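Local coordinates for protein lactaldehyde dehydrogenase (Escherichia coli, PDB 2IMP) that catalyses the irreversible NAD-dependent oxidation of L-lactaldehyde to L-lactate, and also oxidises glycolaldehyde and L-glyceraldehyde, at residues A[115-119]-A[164-168]; A[121-125]-A[137-141]; A[155-159]-A[184-188]; A[443-449]-A[460-465]. All coordinates share one frame; numbering follows the deposited sequence.

Interaction 1 of 4, residues A[115-119]-A[164-168]; sequences MAEWA and APALL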
loop_
_atom_site.group_PDB
_atom_site.type_symbol
_atom_site.label_atom_id
_atom_site.label_comp_id
_atom_site.label_asym_id
_atom_site.label_seq_id
_atom_site.Cartn_x
_atom_site.Cartn_y
_atom_site.Cartn_z
ATOM N N MET A 115 -7.302 10.063 14.192
ATOM C CA MET A 115 -7.071 8.638 14.411
ATOM C C MET A 115 -8.349 7.783 14.270
ATOM O O MET A 115 -8.315 6.692 13.701
ATOM C CB MET A 115 -6.445 8.411 15.788
ATOM C CG MET A 115 -4.950 8.705 15.838
ATOM S SD MET A 115 -3.986 7.555 14.810
ATOM C CE MET A 115 -2.455 8.431 14.652
ATOM N N ALA A 116 -9.471 8.295 14.776
ATOM C CA ALA A 116 -10.734 7.571 14.669
ATOM C C ALA A 116 -11.110 7.278 13.196
ATOM O O ALA A 116 -11.808 6.314 12.900
ATOM C CB ALA A 116 -11.861 8.368 15.344
ATOM N N GLU A 117 -10.617 8.129 12.302
ATOM C CA GLU A 117 -10.878 7.991 10.876
ATOM C C GLU A 117 -10.206 6.755 10.235
ATOM O O GLU A 117 -10.512 6.400 9.100
ATOM C CB GLU A 117 -10.432 9.262 10.137
ATOM C CG GLU A 117 -11.056 10.527 10.698
ATOM C CD GLU A 117 -10.555 11.789 10.025
ATOM O OE1 GLU A 117 -9.404 11.807 9.538
ATOM O OE2 GLU A 117 -11.311 12.778 10.000
ATOM N N TRP A 118 -9.290 6.126 10.968
ATOM C CA TRP A 118 -8.622 4.925 10.468
ATOM C C TRP A 118 -9.501 3.662 10.541
ATOM O O TRP A 118 -9.190 2.647 9.918
ATOM C CB TRP A 118 -7.315 4.664 11.238
ATOM C CG TRP A 118 -6.154 5.495 10.759
ATOM C CD1 TRP A 118 -5.454 6.419 11.482
ATOM C CD2 TRP A 118 -5.582 5.500 9.440
ATOM N NE1 TRP A 118 -4.486 7.003 10.694
ATOM C CE2 TRP A 118 -4.543 6.458 9.437
ATOM C CE3 TRP A 118 -5.850 4.789 8.261
ATOM C CZ2 TRP A 118 -3.768 6.727 8.301
ATOM C CZ3 TRP A 118 -5.076 5.057 7.122
ATOM C CH2 TRP A 118 -4.047 6.020 7.156
ATOM N N ALA A 119 -10.600 3.756 11.289
ATOM C CA ALA A 119 -11.514 2.633 11.499
ATOM C C ALA A 119 -11.754 1.691 10.291
ATOM O O ALA A 119 -11.502 0.490 10.379
ATOM C CB ALA A 119 -12.861 3.148 12.022
ATOM N N ALA A 164 -5.453 6.784 21.485
ATOM C CA ALA A 164 -6.276 6.865 20.281
ATOM C C ALA A 164 -6.005 5.708 19.275
ATOM O O ALA A 164 -6.928 4.989 18.889
ATOM C CB ALA A 164 -6.084 8.233 19.602
ATOM N N PRO A 165 -4.738 5.521 18.862
ATOM C CA PRO A 165 -4.416 4.438 17.920
ATOM C C PRO A 165 -4.694 3.077 18.605
ATOM O O PRO A 165 -5.213 2.150 17.988
ATOM C CB PRO A 165 -2.920 4.621 17.658
ATOM C CG PRO A 165 -2.642 6.044 18.079
ATOM C CD PRO A 165 -3.525 6.256 19.255
ATOM N N ALA A 166 -4.332 2.984 19.883
ATOM C CA ALA A 166 -4.545 1.756 20.641
ATOM C C ALA A 166 -6.014 1.299 20.646
ATOM O O ALA A 166 -6.323 0.166 20.262
ATOM C CB ALA A 166 -4.048 1.928 22.080
ATOM N N LEU A 167 -6.907 2.190 21.074
ATOM C CA LEU A 167 -8.332 1.865 21.111
ATOM C C LEU A 167 -8.961 1.602 19.731
ATOM O O LEU A 167 -9.738 0.659 19.561
ATOM C CB LEU A 167 -9.117 2.974 21.809
ATOM C CG LEU A 167 -9.395 2.734 23.294
ATOM C CD1 LEU A 167 -8.086 2.500 24.034
ATOM C CD2 LEU A 167 -10.144 3.933 23.870
ATOM N N LEU A 168 -8.624 2.452 18.767
ATOM C CA LEU A 168 -9.150 2.308 17.418
ATOM C C LEU A 168 -8.942 0.892 16.843
ATOM O O LEU A 168 -9.855 0.309 16.272
ATOM C CB LEU A 168 -8.495 3.344 16.493
ATOM C CG LEU A 168 -9.081 3.548 15.084
ATOM C CD1 LEU A 168 -8.753 2.351 14.188
ATOM C CD2 LEU A 168 -10.595 3.762 15.180
#

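Interaction 2 of 4, residues A[121-125]-A[137-141]; sequences RYEGE and LLFKR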
loop_
_atom_site.group_PDB
_atom_site.type_symbol
_atom_site.label_atom_id
_atom_site.label_comp_id
_atom_site.label_asym_id
_atom_site.label_seq_id
_atom_site.Cartn_x
_atom_site.Cartn_y
_atom_site.Cartn_z
ATOM N N ARG A 121 -10.222 1.958 7.397
ATOM C CA ARG A 121 -9.096 2.081 6.488
ATOM C C ARG A 121 -7.868 1.167 6.681
ATOM O O ARG A 121 -7.217 0.825 5.692
ATOM C CB ARG A 121 -8.642 3.541 6.451
ATOM C CG ARG A 121 -9.710 4.480 5.916
ATOM C CD ARG A 121 -9.179 5.883 5.730
ATOM N NE ARG A 121 -10.038 6.657 4.836
ATOM C CZ ARG A 121 -11.217 7.170 5.174
ATOM N NH1 ARG A 121 -11.693 7.010 6.400
ATOM N NH2 ARG A 121 -11.925 7.830 4.266
ATOM N N TYR A 122 -7.524 0.787 7.909
ATOM C CA TYR A 122 -6.359 -0.080 8.033
ATOM C C TYR A 122 -6.632 -1.435 7.358
ATOM O O TYR A 122 -7.629 -2.100 7.644
ATOM C CB TYR A 122 -5.907 -0.214 9.501
ATOM C CG TYR A 122 -6.837 -0.915 10.466
ATOM C CD1 TYR A 122 -6.689 -2.271 10.745
ATOM C CD2 TYR A 122 -7.816 -0.206 11.156
ATOM C CE1 TYR A 122 -7.480 -2.900 11.701
ATOM C CE2 TYR A 122 -8.618 -0.823 12.105
ATOM C CZ TYR A 122 -8.443 -2.168 12.375
ATOM O OH TYR A 122 -9.224 -2.777 13.321
ATOM N N GLU A 123 -5.755 -1.807 6.434
ATOM C CA GLU A 123 -5.968 -3.015 5.651
ATOM C C GLU A 123 -5.085 -4.238 5.915
ATOM O O GLU A 123 -3.911 -4.122 6.250
ATOM C CB GLU A 123 -5.847 -2.686 4.157
ATOM C CG GLU A 123 -6.447 -1.361 3.723
ATOM C CD GLU A 123 -6.310 -1.134 2.226
ATOM O OE1 GLU A 123 -5.271 -1.535 1.656
ATOM O OE2 GLU A 123 -7.232 -0.549 1.622
ATOM N N GLY A 124 -5.699 -5.403 5.734
ATOM C CA GLY A 124 -4.999 -6.662 5.844
ATOM C C GLY A 124 -4.649 -6.919 4.384
ATOM O O GLY A 124 -4.925 -6.073 3.532
ATOM N N GLU A 125 -4.056 -8.061 4.065
ATOM C CA GLU A 125 -3.690 -8.315 2.680
ATOM C C GLU A 125 -3.966 -9.738 2.192
ATOM O O GLU A 125 -4.037 -10.678 2.978
ATOM C CB GLU A 125 -2.198 -8.016 2.478
ATOM C CG GLU A 125 -1.746 -6.696 3.087
ATOM C CD GLU A 125 -0.277 -6.694 3.472
ATOM O OE1 GLU A 125 0.196 -7.695 4.049
ATOM O OE2 GLU A 125 0.404 -5.683 3.211
ATOM N N LEU A 137 -4.204 -15.414 3.475
ATOM C CA LEU A 137 -4.852 -14.251 4.045
ATOM C C LEU A 137 -4.114 -13.651 5.240
ATOM O O LEU A 137 -3.931 -14.311 6.259
ATOM C CB LEU A 137 -6.279 -14.612 4.481
ATOM C CG LEU A 137 -7.154 -15.306 3.435
ATOM C CD1 LEU A 137 -8.490 -15.675 4.058
ATOM C CD2 LEU A 137 -7.344 -14.395 2.233
ATOM N N LEU A 138 -3.693 -12.402 5.093
ATOM C CA LEU A 138 -3.001 -11.716 6.166
ATOM C C LEU A 138 -3.903 -10.680 6.872
ATOM O O LEU A 138 -4.169 -9.594 6.348
ATOM C CB LEU A 138 -1.724 -11.052 5.625
ATOM C CG LEU A 138 -0.812 -10.341 6.632
ATOM C CD1 LEU A 138 0.635 -10.374 6.139
ATOM C CD2 LEU A 138 -1.290 -8.897 6.831
ATOM N N PHE A 139 -4.397 -11.057 8.042
ATOM C CA PHE A 139 -5.257 -10.177 8.815
ATOM C C PHE A 139 -4.497 -9.298 9.809
ATOM O O PHE A 139 -3.450 -9.689 10.328
ATOM C CB PHE A 139 -6.276 -10.976 9.634
ATOM C CG PHE A 139 -7.202 -11.831 8.822
ATOM C CD1 PHE A 139 -6.807 -13.091 8.389
ATOM C CD2 PHE A 139 -8.497 -11.397 8.540
ATOM C CE1 PHE A 139 -7.692 -13.921 7.705
ATOM C CE2 PHE A 139 -9.391 -12.218 7.854
ATOM C CZ PHE A 139 -8.987 -13.483 7.433
ATOM N N LYS A 140 -5.041 -8.115 10.066
ATOM C CA LYS A 140 -4.468 -7.204 11.044
ATOM C C LYS A 140 -5.264 -7.296 12.359
ATOM O O LYS A 140 -6.433 -6.916 12.406
ATOM C CB LYS A 140 -4.508 -5.766 10.520
ATOM C CG LYS A 140 -3.594 -5.505 9.334
ATOM C CD LYS A 140 -2.138 -5.721 9.723
ATOM C CE LYS A 140 -1.204 -5.362 8.583
ATOM N NZ LYS A 140 -1.425 -3.967 8.123
ATOM N N ARG A 141 -4.640 -7.831 13.401
ATOM C CA ARG A 141 -5.311 -7.985 14.686
ATOM C C ARG A 141 -4.753 -7.069 15.778
ATOM O O ARG A 141 -3.633 -6.580 15.667
ATOM C CB ARG A 141 -5.182 -9.430 15.189
ATOM C CG ARG A 141 -5.513 -10.520 14.183
ATOM C CD ARG A 141 -6.971 -10.494 13.771
ATOM N NE ARG A 141 -7.347 -11.729 13.088
ATOM C CZ ARG A 141 -8.486 -11.907 12.422
ATOM N NH1 ARG A 141 -9.375 -10.925 12.339
ATOM N NH2 ARG A 141 -8.740 -13.075 11.843
#

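Interaction 3 of 4, residues A[155-159]-A[184-188]; sequences PFFLI and NAIAF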
loop_
_atom_site.group_PDB
_atom_site.type_symbol
_atom_site.label_atom_id
_atom_site.label_comp_id
_atom_site.label_asym_id
_atom_site.label_seq_id
_atom_site.Cartn_x
_atom_site.Cartn_y
_atom_site.Cartn_z
ATOM N N PRO A 155 2.062 16.670 28.062
ATOM C CA PRO A 155 1.421 15.597 28.826
ATOM C C PRO A 155 0.021 15.191 28.338
ATOM O O PRO A 155 -0.296 14.003 28.286
ATOM C CB PRO A 155 1.395 16.159 30.243
ATOM C CG PRO A 155 1.172 17.620 29.995
ATOM C CD PRO A 155 2.167 17.894 28.883
ATOM N N PHE A 156 -0.805 16.179 28.005
ATOM C CA PHE A 156 -2.156 15.901 27.544
ATOM C C PHE A 156 -2.171 15.233 26.159
ATOM O O PHE A 156 -2.771 14.168 25.972
ATOM C CB PHE A 156 -2.971 17.196 27.508
ATOM C CG PHE A 156 -4.455 16.981 27.411
ATOM C CD1 PHE A 156 -5.141 16.317 28.426
ATOM C CD2 PHE A 156 -5.167 17.425 26.297
ATOM C CE1 PHE A 156 -6.526 16.117 28.343
ATOM C CE2 PHE A 156 -6.551 17.231 26.204
ATOM C CZ PHE A 156 -7.230 16.567 27.223
ATOM N N PHE A 157 -1.500 15.867 25.203
ATOM C CA PHE A 157 -1.414 15.313 23.866
ATOM C C PHE A 157 -0.888 13.864 23.867
ATOM O O PHE A 157 -1.449 12.988 23.209
ATOM C CB PHE A 157 -0.503 16.178 22.991
ATOM C CG PHE A 157 -0.108 15.519 21.700
ATOM C CD1 PHE A 157 -1.076 15.114 20.784
ATOM C CD2 PHE A 157 1.232 15.289 21.404
ATOM C CE1 PHE A 157 -0.717 14.483 19.596
ATOM C CE2 PHE A 157 1.603 14.659 20.218
ATOM C CZ PHE A 157 0.630 14.256 19.312
ATOM N N LEU A 158 0.179 13.619 24.619
ATOM C CA LEU A 158 0.733 12.278 24.664
ATOM C C LEU A 158 -0.249 11.198 25.157
ATOM O O LEU A 158 -0.078 10.019 24.845
ATOM C CB LEU A 158 2.027 12.260 25.472
ATOM C CG LEU A 158 3.168 12.924 24.687
ATOM C CD1 LEU A 158 4.426 12.935 25.516
ATOM C CD2 LEU A 158 3.413 12.169 23.390
ATOM N N ILE A 159 -1.261 11.597 25.927
ATOM C CA ILE A 159 -2.267 10.628 26.332
ATOM C C ILE A 159 -2.970 10.089 25.066
ATOM O O ILE A 159 -3.095 8.888 24.859
ATOM C CB ILE A 159 -3.373 11.262 27.215
ATOM C CG1 ILE A 159 -2.797 11.768 28.537
ATOM C CG2 ILE A 159 -4.459 10.237 27.491
ATOM C CD1 ILE A 159 -3.798 12.597 29.338
ATOM N N ASN A 184 -3.897 17.051 34.240
ATOM C CA ASN A 184 -4.513 17.034 32.927
ATOM C C ASN A 184 -5.013 15.618 32.578
ATOM O O ASN A 184 -6.023 15.455 31.894
ATOM C CB ASN A 184 -3.508 17.505 31.873
ATOM C CG ASN A 184 -2.326 16.571 31.742
ATOM O OD1 ASN A 184 -2.410 15.544 31.047
ATOM N ND2 ASN A 184 -1.232 16.891 32.398
ATOM N N ALA A 185 -4.298 14.611 33.078
ATOM C CA ALA A 185 -4.666 13.221 32.845
ATOM C C ALA A 185 -5.934 12.814 33.622
ATOM O O ALA A 185 -6.734 12.007 33.149
ATOM C CB ALA A 185 -3.517 12.308 33.216
ATOM N N ILE A 186 -6.087 13.367 34.824
ATOM C CA ILE A 186 -7.280 13.104 35.608
ATOM C C ILE A 186 -8.501 13.687 34.885
ATOM O O ILE A 186 -9.560 13.076 34.831
ATOM C CB ILE A 186 -7.183 13.733 37.031
ATOM C CG1 ILE A 186 -6.266 12.884 37.913
ATOM C CG2 ILE A 186 -8.581 13.839 37.664
ATOM C CD1 ILE A 186 -6.800 11.495 38.184
ATOM N N ALA A 187 -8.321 14.881 34.329
ATOM C CA ALA A 187 -9.389 15.514 33.579
ATOM C C ALA A 187 -9.754 14.656 32.340
ATOM O O ALA A 187 -10.920 14.544 31.963
ATOM C CB ALA A 187 -8.970 16.916 33.155
ATOM N N PHE A 188 -8.740 14.048 31.730
ATOM C CA PHE A 188 -8.990 13.175 30.590
ATOM C C PHE A 188 -9.830 11.962 31.021
ATOM O O PHE A 188 -10.766 11.565 30.329
ATOM C CB PHE A 188 -7.666 12.698 29.970
ATOM C CG PHE A 188 -7.841 11.943 28.673
ATOM C CD1 PHE A 188 -8.325 10.637 28.666
ATOM C CD2 PHE A 188 -7.522 12.543 27.460
ATOM C CE1 PHE A 188 -8.494 9.942 27.463
ATOM C CE2 PHE A 188 -7.687 11.858 26.255
ATOM C CZ PHE A 188 -8.170 10.555 26.258
HETATM O O HOH W 1 -0.709 13.331 31.070
#

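Interaction 4 of 4, residues A[443-449]-A[460-465]; sequences EAMQGFH and ADGKHG. With LAC (lactic acid), chain E.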
loop_
_atom_site.group_PDB
_atom_site.type_symbol
_atom_site.label_atom_id
_atom_site.label_comp_id
_atom_site.label_asym_id
_atom_site.label_seq_id
_atom_site.Cartn_x
_atom_site.Cartn_y
_atom_site.Cartn_z
ATOM N N GLU A 443 5.881 18.208 14.004
ATOM C CA GLU A 443 5.313 17.087 13.266
ATOM C C GLU A 443 3.788 17.119 13.028
ATOM O O GLU A 443 3.010 17.464 13.913
ATOM C CB GLU A 443 5.676 15.758 13.949
ATOM C CG GLU A 443 5.096 15.587 15.345
ATOM C CD GLU A 443 6.064 16.000 16.440
ATOM O OE1 GLU A 443 6.728 17.050 16.290
ATOM O OE2 GLU A 443 6.156 15.276 17.456
ATOM N N ALA A 444 3.395 16.754 11.814
ATOM C CA ALA A 444 1.990 16.688 11.448
ATOM C C ALA A 444 1.351 15.368 11.931
ATOM O O ALA A 444 2.041 14.344 12.028
ATOM C CB ALA A 444 1.847 16.810 9.930
ATOM N N MET A 445 0.056 15.388 12.234
ATOM C CA MET A 445 -0.583 14.162 12.692
ATOM C C MET A 445 -0.553 13.022 11.655
ATOM O O MET A 445 -0.583 11.853 12.024
ATOM C CB MET A 445 -2.021 14.427 13.157
ATOM C CG MET A 445 -2.952 15.066 12.137
ATOM S SD MET A 445 -4.519 15.547 12.935
ATOM C CE MET A 445 -4.058 17.087 13.704
ATOM N N GLN A 446 -0.475 13.379 10.374
ATOM C CA GLN A 446 -0.414 12.374 9.316
ATOM C C GLN A 446 1.034 11.940 8.940
ATOM O O GLN A 446 1.234 11.153 8.014
ATOM C CB GLN A 446 -1.141 12.858 8.049
ATOM C CG GLN A 446 -0.523 14.080 7.378
ATOM C CD GLN A 446 -1.142 15.387 7.852
ATOM O OE1 GLN A 446 -1.326 15.602 9.050
ATOM N NE2 GLN A 446 -1.458 16.267 6.909
ATOM N N GLY A 447 2.024 12.462 9.655
ATOM C CA GLY A 447 3.399 12.079 9.374
ATOM C C GLY A 447 3.786 10.865 10.201
ATOM O O GLY A 447 2.936 10.064 10.590
ATOM N N PHE A 448 5.076 10.701 10.456
ATOM C CA PHE A 448 5.547 9.594 11.274
ATOM C C PHE A 448 6.723 10.025 12.163
ATOM O O PHE A 448 7.861 10.142 11.708
ATOM C CB PHE A 448 5.939 8.384 10.402
ATOM C CG PHE A 448 6.195 7.107 11.193
ATOM C CD1 PHE A 448 5.371 6.748 12.262
ATOM C CD2 PHE A 448 7.231 6.242 10.837
ATOM C CE1 PHE A 448 5.574 5.552 12.970
ATOM C CE2 PHE A 448 7.448 5.045 11.532
ATOM C CZ PHE A 448 6.611 4.696 12.605
ATOM N N HIS A 449 6.398 10.324 13.414
ATOM C CA HIS A 449 7.381 10.733 14.402
ATOM C C HIS A 449 8.113 9.504 14.971
ATOM O O HIS A 449 7.624 8.844 15.892
ATOM C CB HIS A 449 6.680 11.481 15.535
ATOM C CG HIS A 449 7.599 12.296 16.394
ATOM N ND1 HIS A 449 8.337 13.354 15.894
ATOM C CD2 HIS A 449 7.841 12.262 17.722
ATOM C CE1 HIS A 449 8.988 13.933 16.886
ATOM N NE2 HIS A 449 8.706 13.293 18.005
ATOM N N ALA A 460 5.297 7.055 16.285
ATOM C CA ALA A 460 3.933 7.537 16.469
ATOM C C ALA A 460 3.408 8.437 15.324
ATOM O O ALA A 460 4.189 9.000 14.544
ATOM C CB ALA A 460 3.827 8.284 17.799
ATOM N N ASP A 461 2.082 8.552 15.264
ATOM C CA ASP A 461 1.368 9.355 14.277
ATOM C C ASP A 461 1.167 8.687 12.895
ATOM O O ASP A 461 1.880 7.749 12.524
ATOM C CB ASP A 461 2.057 10.711 14.058
ATOM C CG ASP A 461 2.410 11.425 15.364
ATOM O OD1 ASP A 461 1.815 11.124 16.415
ATOM O OD2 ASP A 461 3.287 12.311 15.327
ATOM N N GLY A 462 0.175 9.189 12.166
ATOM C CA GLY A 462 -0.119 8.691 10.836
ATOM C C GLY A 462 -0.397 7.212 10.741
ATOM O O GLY A 462 -0.643 6.545 11.741
ATOM N N LYS A 463 -0.364 6.703 9.517
ATOM C CA LYS A 463 -0.616 5.295 9.261
ATOM C C LYS A 463 0.365 4.348 9.993
ATOM O O LYS A 463 -0.032 3.340 10.574
ATOM C CB LYS A 463 -0.545 5.039 7.754
ATOM C CG LYS A 463 -0.878 3.621 7.332
ATOM C CD LYS A 463 -0.684 3.452 5.832
ATOM C CE LYS A 463 0.776 3.685 5.438
ATOM N NZ LYS A 463 0.964 3.667 3.958
ATOM N N HIS A 464 1.643 4.696 9.955
ATOM C CA HIS A 464 2.653 3.879 10.601
ATOM C C HIS A 464 2.534 3.873 12.130
ATOM O O HIS A 464 2.820 2.870 12.772
ATOM C CB HIS A 464 4.040 4.341 10.156
ATOM C CG HIS A 464 4.226 4.283 8.671
ATOM N ND1 HIS A 464 4.197 3.101 7.963
ATOM C CD2 HIS A 464 4.369 5.269 7.753
ATOM C CE1 HIS A 464 4.310 3.358 6.677
ATOM N NE2 HIS A 464 4.415 4.664 6.516
ATOM N N GLY A 465 2.097 4.997 12.690
ATOM C CA GLY A 465 1.905 5.066 14.129
ATOM C C GLY A 465 0.737 4.165 14.484
ATOM O O GLY A 465 0.759 3.465 15.495
HETATM C C LAC E . 7.046 15.521 20.511
HETATM C CA LAC E . 7.256 15.516 21.995
HETATM C CB LAC E . 5.995 16.056 22.693
HETATM O O LAC E . 7.073 14.464 19.880
HETATM O OHN LAC E . 7.469 14.172 22.458
HETATM O OXT LAC E . 6.876 16.686 19.876
HETATM O O HOH W 2 1.590 14.789 15.507
HETATM O O HOH W 3 4.393 12.978 12.864
HETATM O O HOH W 4 1.043 8.727 7.530
HETATM O O HOH W 5 2.806 7.572 9.504
#

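Interaction 1 of 4, residues A[115-119]-A[164-168]
Leu168 is the main bump of this contact, and it fits into a hollow made by the backbone of 115-119. Its CG lies anti to its own backbone N (chi1 -169°), which sends the forked end across to the facing segment. The hollow is shaped by a type I turn from Ala116 to Ala119. Leu168 CG rests on the rim, 3.5 Å from Met115 O. The two methyls then part. Leu168 CD2 lies 3.6 Å from Ala116 O and also meets Ala119 CB. Leu168 CD1 lies 3.7 Å from Ala119 N. On its other flank Leu168 CD1 touches Trp118 CB at 4.0 Å. The Trp118 indole itself leads away, and it makes a cation-pi contact with Arg121 of the second subunit.

A second bump points the other way. Met115 CB sits 3.8 Å from Ala164 CB, where the small alanine lets the chains come close. The methionine then bends at chi2 (-66°), and Met115 SD reaches the proline ring, 3.8 Å from Pro165 CG. Helix 155-168 is kinked at this proline, whose N makes no bond to the turn before.

With an alanine in place of Leu168, both methyls would go, and a gap is likely to open beside Met115 O and the Ala116 to Ala119 turn. Leu72 of helix 65-81 also touches Leu168. All the touching residues are buried. The end of helix 98-116 and the turn that follows it pack on the C-terminal part of helix 155-168, a crossover helix of the Rossmann-type cofactor-binding domain.

Interaction 2 of 4, residues A[121-125]-A[137-141]
Lys140 reaches over from its strand to Tyr122, Glu123 and Gly124. Its CB comes first, with Lys140 CB 4.1 Å from Tyr122 CD1, at the edge of the tyrosine ring and near its plane. Lys140 CG lies next to the facing backbone, 3.4 Å from Glu123 O and not far from Gly124 CA. The chain bends at chi2 (-63°) and again at chi4 (56°), which brings NZ round to Glu123 O. CE passes by Glu123 O, and NZ donates a hydrogen bond to that same oxygen, with Lys140 NZ and Glu123 O 3.1 Å apart. The donor is tilted somewhat out of the carbonyl plane.

Beyond this the backbones pair. Glu125 and Leu138 form an antiparallel hydrogen-bonded pair. Glu125 N bonds to Leu138 O at 2.8 Å, and Leu138 N to Glu125 O at 2.8 Å. Gly124 has no CB, and Leu138 O comes within 3.1 Å of Gly124 CA. On one face of the sheet the side chains of Glu125 and Leu138 run side by side. The carboxylate has its own mates on the fourth subunit: a salt bridge to Lys463 and a hydrogen bond to His464.

Strands 123-127 and 134-149 make a beta hairpin. Gly124 and Glu125 also pair with an antiparallel strand of the third subunit, and the sheet runs on across the interface, as in the oligomerisation hairpin of tetrameric aldehyde dehydrogenases.

Interaction 3 of 4, residues A[155-159]-A[184-188]
Phe188 meets Ile159 and Phe156 between two neighbouring helices of the Rossmann-type cofactor-binding domain, each the helix of a beta-alpha-beta crossover. The two segments run at 39° to each other. Ile159 CG2 stands over the middle of the Phe188 ring, 3.7 Å from its centroid, in a CH-pi contact almost along the ring normal. The same ring turns an edge toward the face of Phe156. This is an offset edge-to-face pair, with planes at 65° and the closest atoms, Phe156 CE1 and Phe188 CD2, 3.8 Å apart. If Phe188 were an alanine, Ile159 CG2 would lose the ring face it stands on, and Phe156 is likely to be freer to turn.

Asn184 has its CG in the crowded position between backbone N and carbonyl carbon (chi1 64°). That carries the amide to the first helix. The amide plane is almost perpendicular to the Phe156 ring, with OD1 at the ring edge. Asn184 ND2 lies against the proline, 3.5 Å from Pro155 CB, and makes a weak hydrogen bond to Thr181 O. Ile79 of helix 65-81 packs on Phe156 and Phe188. Ile159 CD1 ends between the Asn184 amide and the backbone of Ala185, 3.7 Å from Asn184 OD1 and 3.7 Å from Ala185 CA.

Interaction 4 of 4, residues A[443-449]-A[460-465]
His449 and Ala460 form a single antiparallel hydrogen-bonded pair, with His449 N to Ala460 O at 2.8 Å and Ala460 N to His449 O at 3.0 Å, while Gly462 N bonds to Met445 O, within the type I turn from Ala444 to Gly447. Gly462 has a positive phi and lies tight against this turn. His464 CB sits over the centre of the Phe448 ring, 3.3 Å from its centroid. The imidazole turns its edge to the same ring, with planes at 52°.

Asp461 points its carboxylate into the loop. A water bridges Asp461 OD2 and Ala444 O, and OD2 also shares a salt bridge to Arg161 with Glu443. Glu443 OE2 lies over the face of the His449 imidazole and 2.7 Å from O of the bound, half-occupied lactate. His449 NE2 comes equally near, 2.7 Å from lactate O. His449 ND1 is hydrogen-bonded to Glu434 OE2, which probably helps to fix the rotation of the ring.

The loop between strands 434-437 and 452-453 thus lines the lactate site and leans on helix 462-467. Met445 packs on Phe107, Tyr111 and Tyr114 of helix 98-116, and Tyr111 OH is hydrogen-bonded to Asp461 OD1.

From the N terminus, interaction 1 opens at the end of helix 98-116 and closes a loop when helix 155-168 returns to it. Interaction 2 opens and closes wholly within that loop, as the hairpin 123-127 and 134-149. The two touch where Leu168 packs on Tyr122. Interaction 3 starts before interaction 1 has closed and ends beyond it, so these two cross. Both use helix 155-168, which joins the packing against 115-119 to helix 183-195. Interaction 4 closes a short loop far later in the chain. It comes back to interaction 1 in space, with Met115 and Trp118 against 461-463. Interactions 1, 2 and 4 all touch the second subunit.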